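Local coordinates for protein STM4351 (Salmonella enterica, PDB 2Y7I) that binds arginine with high specificity as a periplasmic solute-binding protein of family 3, probably delivering it for uptake, at residues Q82-S94 and I206-Y219. Numbering follows the deposited sequence. Where two conformers were deposited one is given.
Sequences QVSFSQPYYEGLS and INAALDKVKASPEY
Gln-87 places its CG between its own backbone N and carbonyl carbon (chi1 61°) and then runs extended, laying its amide along helix 200-214 beside Asn-207, Leu-210 and Asp-211. From the helix, Lys-214 bends at chi3 (67°) to bring its ammonium group to the loop. One glutamine thus joins loop to helix with both halves of its amide. Gln-87 NE2 gives a hydrogen bond to Asp-211 OD1 (2.7 Å), reaching that oxygen from above the carboxylate plane. Gln-87 OE1 receives Lys-214 NZ at 2.7 Å on an in-plane lone pair. Lys-214 NZ also gives a hydrogen bond to Pro-88 O at 2.8 Å, almost in line with the carbonyl; another, to Asp-211 O of the second subunit, gives this ammonium group a third acceptor, at the subunit interface. One helical turn before Asp-211, Asn-207 OD1 accepts from Gln-87 N (3.0 Å, 169° at the hydrogen), and a water links Asn-207 ND2 to Phe-85 O. Leu-210 fills the apolar side: CD1 packs on Ser-86 and Leu-210 CD2 meets Tyr-89 CB at 3.9 Å. Bonds at both ends of the amide fix its rotation, and the nearby charges would probably polarise it; together they join helix 200-214 to the segment leading from strand 84-85 toward strand 95-100, consistent with an interlobe crossing of a periplasmic binding protein.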
loop_
_atom_site.group_PDB
_atom_site.type_symbol
_atom_site.label_atom_id
_atom_site.label_comp_id
_atom_site.label_asym_id
_atom_site.label_seq_id
_atom_site.Cartn_x
_atom_site.Cartn_y
_atom_site.Cartn_z
ATOM N N GLN A 82 -1.928 -9.671 24.296
ATOM C CA GLN A 82 -3.369 -9.756 24.535
ATOM C C GLN A 82 -4.157 -10.169 23.304
ATOM O O GLN A 82 -5.187 -10.831 23.422
ATOM C CB GLN A 82 -3.897 -8.407 25.030
ATOM C CG GLN A 82 -3.090 -7.819 26.167
ATOM C CD GLN A 82 -3.598 -6.464 26.597
ATOM O OE1 GLN A 82 -3.930 -5.617 25.764
ATOM N NE2 GLN A 82 -3.655 -6.245 27.906
ATOM N N VAL A 83 -3.686 -9.750 22.132
ATOM C CA VAL A 83 -4.406 -9.975 20.867
ATOM C C VAL A 83 -3.443 -10.380 19.746
ATOM O O VAL A 83 -2.232 -10.251 19.890
ATOM C CB VAL A 83 -5.167 -8.701 20.390
ATOM C CG1 VAL A 83 -6.186 -8.233 21.421
ATOM C CG2 VAL A 83 -4.193 -7.575 20.048
ATOM N N SER A 84 -4.002 -10.831 18.628
ATOM C CA SER A 84 -3.229 -11.062 17.411
ATOM C C SER A 84 -3.424 -9.888 16.453
ATOM O O SER A 84 -4.556 -9.479 16.198
ATOM C CB SER A 84 -3.671 -12.356 16.738
ATOM O OG SER A 84 -3.353 -13.472 17.542
ATOM N N PHE A 85 -2.328 -9.340 15.933
ATOM C CA PHE A 85 -2.422 -8.293 14.917
ATOM C C PHE A 85 -2.166 -8.802 13.504
ATOM O O PHE A 85 -1.401 -9.744 13.292
ATOM C CB PHE A 85 -1.433 -7.167 15.194
ATOM C CG PHE A 85 -1.832 -6.256 16.329
ATOM C CD1 PHE A 85 -2.796 -5.267 16.146
ATOM C CD2 PHE A 85 -1.209 -6.363 17.567
ATOM C CE1 PHE A 85 -3.152 -4.401 17.191
ATOM C CE2 PHE A 85 -1.552 -5.507 18.614
ATOM C CZ PHE A 85 -2.525 -4.526 18.424
ATOM N N SER A 86 -2.819 -8.148 12.549
ATOM C CA SER A 86 -2.475 -8.245 11.147
ATOM C C SER A 86 -1.099 -7.629 10.904
ATOM O O SER A 86 -0.494 -7.033 11.801
ATOM C CB SER A 86 -3.492 -7.482 10.298
ATOM O OG SER A 86 -3.432 -6.086 10.583
ATOM N N GLN A 87 -0.621 -7.797 9.678
ATOM C CA GLN A 87 0.483 -7.019 9.141
ATOM C C GLN A 87 0.155 -5.533 9.358
ATOM O O GLN A 87 -1.025 -5.163 9.457
ATOM C CB GLN A 87 0.610 -7.302 7.638
ATOM C CG GLN A 87 -0.649 -6.899 6.847
ATOM C CD GLN A 87 -0.515 -7.117 5.364
ATOM O OE1 GLN A 87 0.015 -6.268 4.645
ATOM N NE2 GLN A 87 -0.995 -8.256 4.894
ATOM N N PRO A 88 1.185 -4.672 9.414
ATOM C CA PRO A 88 0.875 -3.254 9.500
ATOM C C PRO A 88 0.077 -2.810 8.278
ATOM O O PRO A 88 0.346 -3.271 7.168
ATOM C CB PRO A 88 2.258 -2.587 9.510
ATOM C CG PRO A 88 3.187 -3.594 8.915
ATOM C CD PRO A 88 2.635 -4.921 9.339
ATOM N N TYR A 89 -0.921 -1.957 8.476
ATOM C CA TYR A 89 -1.622 -1.380 7.325
ATOM C C TYR A 89 -1.215 0.074 7.099
ATOM O O TYR A 89 -1.412 0.602 6.011
ATOM C CB TYR A 89 -3.154 -1.567 7.386
ATOM C CG TYR A 89 -3.840 -0.803 8.501
ATOM C CD1 TYR A 89 -4.300 0.506 8.304
ATOM C CD2 TYR A 89 -4.040 -1.389 9.744
ATOM C CE1 TYR A 89 -4.927 1.211 9.331
ATOM C CE2 TYR A 89 -4.660 -0.682 10.782
ATOM C CZ TYR A 89 -5.100 0.608 10.569
ATOM O OH TYR A 89 -5.717 1.297 11.604
ATOM N N TYR A 90 -0.624 0.703 8.109
ATOM C CA TYR A 90 -0.150 2.082 8.012
ATOM C C TYR A 90 0.916 2.282 9.084
ATOM O O TYR A 90 0.941 1.541 10.064
ATOM C CB TYR A 90 -1.303 3.079 8.208
ATOM C CG TYR A 90 -0.955 4.508 7.841
ATOM C CD1 TYR A 90 -0.727 4.876 6.513
ATOM C CD2 TYR A 90 -0.855 5.491 8.824
ATOM C CE1 TYR A 90 -0.409 6.198 6.175
ATOM C CE2 TYR A 90 -0.543 6.802 8.503
ATOM C CZ TYR A 90 -0.328 7.150 7.182
ATOM O OH TYR A 90 -0.013 8.454 6.878
ATOM N N GLU A 91 1.790 3.269 8.908
ATOM C CA GLU A 91 2.921 3.432 9.826
ATOM C C GLU A 91 2.511 4.076 11.131
ATOM O O GLU A 91 1.634 4.931 11.150
ATOM C CB GLU A 91 4.030 4.265 9.190
ATOM C CG GLU A 91 4.935 3.472 8.290
ATOM C CD GLU A 91 6.047 4.305 7.702
ATOM O OE1 GLU A 91 6.112 5.517 8.007
ATOM O OE2 GLU A 91 6.854 3.741 6.932
ATOM N N GLY A 92 3.149 3.654 12.221
ATOM C CA GLY A 92 3.037 4.352 13.490
ATOM C C GLY A 92 3.928 5.571 13.415
ATOM O O GLY A 92 5.093 5.471 13.025
ATOM N N LEU A 93 3.391 6.734 13.762
ATOM C CA LEU A 93 4.174 7.959 13.649
ATOM C C LEU A 93 4.434 8.638 14.993
ATOM O O LEU A 93 4.066 8.107 16.057
ATOM C CB LEU A 93 3.551 8.933 12.633
ATOM C CG LEU A 93 3.765 8.778 11.123
ATOM C CD1 LEU A 93 5.155 8.220 10.767
ATOM C CD2 LEU A 93 2.661 7.936 10.498
ATOM N N SER A 94 5.079 9.804 14.941
ATOM C CA SER A 94 5.460 10.539 16.145
ATOM C C SER A 94 4.265 11.192 16.837
ATOM O O SER A 94 3.268 11.542 16.194
ATOM C CB SER A 94 6.532 11.586 15.825
ATOM O OG SER A 94 7.743 10.955 15.461
ATOM N N ILE A 206 -7.796 -11.843 6.651
ATOM C CA ILE A 206 -7.579 -10.398 6.751
ATOM C C ILE A 206 -6.233 -10.009 6.134
ATOM O O ILE A 206 -6.148 -9.031 5.381
ATOM C CB ILE A 206 -7.667 -9.910 8.216
ATOM C CG1 ILE A 206 -9.129 -9.860 8.673
ATOM C CG2 ILE A 206 -7.020 -8.524 8.385
ATOM C CD1 ILE A 206 -9.286 -9.673 10.168
ATOM N N ASN A 207 -5.185 -10.767 6.458
ATOM C CA ASN A 207 -3.871 -10.531 5.846
ATOM C C ASN A 207 -3.862 -10.690 4.325
ATOM O O ASN A 207 -3.269 -9.876 3.618
ATOM C CB ASN A 207 -2.800 -11.424 6.481
ATOM C CG ASN A 207 -2.223 -10.816 7.746
ATOM O OD1 ASN A 207 -2.116 -9.596 7.863
ATOM N ND2 ASN A 207 -1.863 -11.663 8.706
ATOM N N ALA A 208 -4.518 -11.736 3.828
ATOM C CA ALA A 208 -4.597 -11.956 2.392
ATOM C C ALA A 208 -5.330 -10.786 1.721
ATOM O O ALA A 208 -4.949 -10.360 0.635
ATOM C CB ALA A 208 -5.283 -13.273 2.078
ATOM N N ALA A 209 -6.362 -10.267 2.384
ATOM C CA ALA A 209 -7.117 -9.121 1.875
ATOM C C ALA A 209 -6.290 -7.828 1.915
ATOM O O ALA A 209 -6.283 -7.060 0.944
ATOM C CB ALA A 209 -8.421 -8.955 2.652
ATOM N N LEU A 210 -5.587 -7.602 3.024
ATOM C CA LEU A 210 -4.688 -6.438 3.151
ATOM C C LEU A 210 -3.568 -6.428 2.097
ATOM O O LEU A 210 -3.222 -5.365 1.564
ATOM C CB LEU A 210 -4.091 -6.344 4.566
ATOM C CG LEU A 210 -4.942 -5.698 5.663
ATOM C CD1 LEU A 210 -4.299 -5.873 7.014
ATOM C CD2 LEU A 210 -5.184 -4.206 5.374
ATOM N N ASP A 211 -3.014 -7.604 1.787
ATOM C CA ASP A 211 -2.008 -7.731 0.723
ATOM C C ASP A 211 -2.530 -7.133 -0.577
ATOM O O ASP A 211 -1.819 -6.400 -1.270
ATOM C CB ASP A 211 -1.646 -9.199 0.464
ATOM C CG ASP A 211 -0.764 -9.781 1.535
ATOM O OD1 ASP A 211 -0.343 -9.032 2.431
ATOM O OD2 ASP A 211 -0.483 -10.989 1.473
ATOM N N LYS A 212 -3.774 -7.469 -0.904
ATOM C CA LYS A 212 -4.429 -6.930 -2.081
ATOM C C LYS A 212 -4.775 -5.449 -1.950
ATOM O O LYS A 212 -4.475 -4.676 -2.857
ATOM C CB LYS A 212 -5.666 -7.760 -2.445
ATOM C CG LYS A 212 -5.317 -9.142 -2.969
ATOM C CD LYS A 212 -6.567 -9.991 -3.169
ATOM C CE LYS A 212 -6.206 -11.350 -3.728
ATOM N NZ LYS A 212 -7.274 -12.359 -3.454
ATOM N N VAL A 213 -5.400 -5.053 -0.837
ATOM C CA VAL A 213 -5.788 -3.646 -0.636
ATOM C C VAL A 213 -4.570 -2.727 -0.684
ATOM O O VAL A 213 -4.601 -1.687 -1.344
ATOM C CB VAL A 213 -6.591 -3.426 0.682
ATOM C CG1 VAL A 213 -6.778 -1.944 0.981
ATOM C CG2 VAL A 213 -7.957 -4.131 0.598
ATOM N N LYS A 214 -3.494 -3.126 -0.008
ATOM C CA LYS A 214 -2.273 -2.301 0.051
ATOM C C LYS A 214 -1.554 -2.171 -1.293
ATOM O O LYS A 214 -0.767 -1.231 -1.486
ATOM C CB LYS A 214 -1.330 -2.790 1.152
ATOM C CG LYS A 214 -1.873 -2.539 2.557
ATOM C CD LYS A 214 -1.128 -3.347 3.610
ATOM C CE LYS A 214 0.322 -2.872 3.760
ATOM N NZ LYS A 214 1.115 -3.823 4.586
ATOM N N ALA A 215 -1.839 -3.086 -2.222
ATOM C CA ALA A 215 -1.242 -3.028 -3.566
ATOM C C ALA A 215 -2.089 -2.225 -4.558
ATOM O O ALA A 215 -1.707 -2.061 -5.720
ATOM C CB ALA A 215 -0.993 -4.428 -4.102
ATOM N N SER A 216 -3.234 -1.733 -4.097
ATOM C CA SER A 216 -4.205 -1.089 -4.971
ATOM C C SER A 216 -3.966 0.413 -5.065
ATOM O O SER A 216 -3.567 1.046 -4.085
ATOM C CB SER A 216 -5.638 -1.369 -4.496
ATOM O OG SER A 216 -5.921 -0.707 -3.269
ATOM N N PRO A 217 -4.218 0.995 -6.252
ATOM C CA PRO A 217 -4.159 2.457 -6.389
ATOM C C PRO A 217 -5.103 3.146 -5.392
ATOM O O PRO A 217 -4.789 4.231 -4.895
ATOM C CB PRO A 217 -4.619 2.695 -7.824
ATOM C CG PRO A 217 -4.360 1.404 -8.533
ATOM C CD PRO A 217 -4.554 0.325 -7.522
ATOM N N GLU A 218 -6.230 2.497 -5.087
ATOM C CA GLU A 218 -7.234 3.023 -4.144
ATOM C C GLU A 218 -6.692 3.279 -2.745
ATOM O O GLU A 218 -7.124 4.211 -2.064
ATOM C CB GLU A 218 -8.440 2.080 -4.039
ATOM C CG GLU A 218 -9.338 2.055 -5.277
ATOM C CD GLU A 218 -8.885 1.053 -6.341
ATOM O OE1 GLU A 218 -7.809 0.437 -6.189
ATOM O OE2 GLU A 218 -9.612 0.882 -7.341
ATOM N N TYR A 219 -5.739 2.455 -2.326
ATOM C CA TYR A 219 -5.164 2.568 -0.996
ATOM C C TYR A 219 -4.251 3.793 -0.916
ATOM O O TYR A 219 -4.225 4.483 0.099
ATOM C CB TYR A 219 -4.469 1.252 -0.636
ATOM C CG TYR A 219 -3.625 1.247 0.610
ATOM C CD1 TYR A 219 -4.198 1.292 1.884
ATOM C CD2 TYR A 219 -2.242 1.161 0.511
ATOM C CE1 TYR A 219 -3.394 1.277 3.023
ATOM C CE2 TYR A 219 -1.446 1.140 1.620
ATOM C CZ TYR A 219 -2.015 1.199 2.872
ATOM O OH TYR A 219 -1.174 1.180 3.955
HETATM O O HOH W 1 -0.256 -11.057 11.144
#